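Local coordinates for protein phosphatidylinositide phosphatase SAC2 (Homo sapiens, PDB 4XUU) that removes the 4-phosphate mainly from phosphatidylinositol 4-phosphate, probably in endocytic recycling, and is represented here by its homodimer-forming, pleckstrin-homology-like hSac2 domain, at residues A[72-76]-A[165-169]. Numbering follows the deposited sequence.
Sequences QYQRL and HEDII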
loop_
_atom_site.group_PDB
_atom_site.type_symbol
_atom_site.label_atom_id
_atom_site.label_comp_id
_atom_site.label_asym_id
_atom_site.label_seq_id
_atom_site.Cartn_x
_atom_site.Cartn_y
_atom_site.Cartn_z
ATOM N N GLN A 72 -16.484 -17.351 22.327
ATOM C CA GLN A 72 -15.348 -18.171 21.985
ATOM C C GLN A 72 -14.073 -17.435 22.272
ATOM O O GLN A 72 -14.013 -16.270 22.105
ATOM C CB GLN A 72 -15.431 -18.493 20.520
ATOM C CG GLN A 72 -14.400 -19.403 20.045
ATOM C CD GLN A 72 -14.559 -19.683 18.600
ATOM O OE1 GLN A 72 -13.612 -19.681 17.852
ATOM N NE2 GLN A 72 -15.765 -19.912 18.193
ATOM N N TYR A 73 -13.039 -18.138 22.665
ATOM C CA TYR A 73 -11.755 -17.515 22.978
ATOM C C TYR A 73 -10.595 -18.432 22.607
ATOM O O TYR A 73 -10.607 -19.615 22.922
ATOM C CB TYR A 73 -11.697 -17.149 24.465
ATOM C CG TYR A 73 -10.357 -16.636 24.941
ATOM C CD1 TYR A 73 -9.362 -17.521 25.369
ATOM C CD2 TYR A 73 -10.086 -15.271 24.982
ATOM C CE1 TYR A 73 -8.130 -17.059 25.811
ATOM C CE2 TYR A 73 -8.853 -14.796 25.425
ATOM C CZ TYR A 73 -7.883 -15.698 25.837
ATOM O OH TYR A 73 -6.666 -15.239 26.283
ATOM N N GLN A 74 -9.592 -17.872 21.942
ATOM C CA GLN A 74 -8.428 -18.633 21.506
ATOM C C GLN A 74 -7.147 -17.833 21.689
ATOM O O GLN A 74 -7.044 -16.708 21.209
ATOM C CB GLN A 74 -8.554 -19.017 20.029
ATOM C CG GLN A 74 -9.597 -20.087 19.698
ATOM C CD GLN A 74 -9.603 -20.445 18.221
ATOM O OE1 GLN A 74 -9.530 -19.573 17.366
ATOM N NE2 GLN A 74 -9.687 -21.730 17.918
ATOM N N ARG A 75 -6.178 -18.408 22.395
ATOM C CA ARG A 75 -4.810 -17.919 22.322
ATOM C C ARG A 75 -4.098 -18.796 21.318
ATOM O O ARG A 75 -4.172 -20.027 21.385
ATOM C CB ARG A 75 -4.096 -17.982 23.670
ATOM C CG ARG A 75 -2.663 -17.453 23.616
ATOM C CD ARG A 75 -1.908 -17.733 24.900
ATOM N NE ARG A 75 -0.492 -17.390 24.792
ATOM C CZ ARG A 75 0.447 -18.191 24.291
ATOM N NH1 ARG A 75 0.139 -19.399 23.835
ATOM N NH2 ARG A 75 1.703 -17.777 24.240
ATOM N N LEU A 76 -3.420 -18.158 20.378
ATOM C CA LEU A 76 -2.766 -18.874 19.297
ATOM C C LEU A 76 -1.340 -18.379 19.170
ATOM O O LEU A 76 -1.101 -17.179 18.984
ATOM C CB LEU A 76 -3.534 -18.663 17.987
ATOM C CG LEU A 76 -4.976 -19.193 17.927
ATOM C CD1 LEU A 76 -5.854 -18.379 16.984
ATOM C CD2 LEU A 76 -4.991 -20.676 17.556
ATOM N N HIS A 165 -13.779 -24.109 14.999
ATOM C CA HIS A 165 -12.803 -23.601 15.956
ATOM C C HIS A 165 -13.068 -24.176 17.338
ATOM O O HIS A 165 -14.218 -24.361 17.740
ATOM C CB HIS A 165 -12.845 -22.075 16.046
ATOM C CG HIS A 165 -12.709 -21.375 14.732
ATOM N ND1 HIS A 165 -11.525 -21.331 14.030
ATOM C CD2 HIS A 165 -13.605 -20.666 14.004
ATOM C CE1 HIS A 165 -11.700 -20.636 12.920
ATOM N NE2 HIS A 165 -12.954 -20.222 12.881
ATOM N N GLU A 166 -11.995 -24.444 18.067
ATOM C CA GLU A 166 -12.101 -24.905 19.442
ATOM C C GLU A 166 -11.431 -23.904 20.370
ATOM O O GLU A 166 -10.469 -23.242 19.984
ATOM C CB GLU A 166 -11.477 -26.292 19.587
ATOM C CG GLU A 166 -12.374 -27.407 19.072
ATOM C CD GLU A 166 -11.655 -28.736 18.949
ATOM O OE1 GLU A 166 -10.810 -28.872 18.038
ATOM O OE2 GLU A 166 -11.948 -29.648 19.751
ATOM N N ASP A 167 -11.957 -23.779 21.585
ATOM C CA ASP A 167 -11.381 -22.879 22.577
ATOM C C ASP A 167 -9.988 -23.356 22.971
ATOM O O ASP A 167 -9.768 -24.553 23.170
ATOM C CB ASP A 167 -12.290 -22.765 23.804
ATOM C CG ASP A 167 -13.560 -21.969 23.526
ATOM O OD1 ASP A 167 -13.479 -20.928 22.843
ATOM O OD2 ASP A 167 -14.643 -22.384 23.998
ATOM N N ILE A 168 -9.049 -22.418 23.055
ATOM C CA ILE A 168 -7.666 -22.741 23.405
ATOM C C ILE A 168 -7.019 -21.671 24.287
ATOM O O ILE A 168 -7.041 -20.483 23.969
ATOM C CB ILE A 168 -6.796 -23.099 22.154
ATOM C CG1 ILE A 168 -5.302 -22.984 22.454
ATOM C CG2 ILE A 168 -7.148 -22.243 20.969
ATOM C CD1 ILE A 168 -4.408 -23.514 21.343
ATOM N N ILE A 169 -6.459 -22.129 25.404
ATOM C CA ILE A 169 -5.840 -21.279 26.414
ATOM C C ILE A 169 -4.357 -21.052 26.114
ATOM O O ILE A 169 -3.829 -19.963 26.343
ATOM C CB ILE A 169 -5.999 -21.910 27.825
ATOM C CG1 ILE A 169 -7.475 -21.935 28.253
ATOM C CG2 ILE A 169 -5.114 -21.206 28.864
ATOM C CD1 ILE A 169 -8.154 -20.576 28.299
ATOM O OXT ILE A 169 -3.649 -21.947 25.645
#
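Two backbone hydrogen bonds tie the C-terminal tail to the strand: I168 N donates to Y73 O (3.2 Å) and R75 N to I168 O (2.7 Å). They bracket Q74, making a single bridge of the parallel type (Q74 CA to I168 CA 4.6 Å). Because the segments run 69° apart, the pairing soon gives way to side chains. D167, with its short carboxylate, takes the next outward amide, Y73 N to D167 OD1 at 2.8 Å. The longer Q74 reaches back along the tail, its NE2 hydrogen-bonding to E166 O (2.7 Å) and Y105.

In side-chain packing, I168 CG2 lies 4.3 Å from L76 CD2 and 3.5 Å from Q74 CG; I169 CD1 meets Y73 CE1 at 4.3 Å. Carbon touches oxygen in van der Waals contact where R75 CD passes I169 O (3.3 Å), its guanidinium pairing with E24, and where H165 CB meets Q72 OE1 (3.1 Å). The H165 imidazole suits its spot, stacking on H115 while ND1 hydrogen-bonds to Y105.

Strand 70-77 edges the sheet of the pleckstrin-homology-like hSac2 domain; strand 57-63 bonds its other side, the tail crosses part of this edge, bridging it at Q74, and L12 of the second subunit packs on Y73.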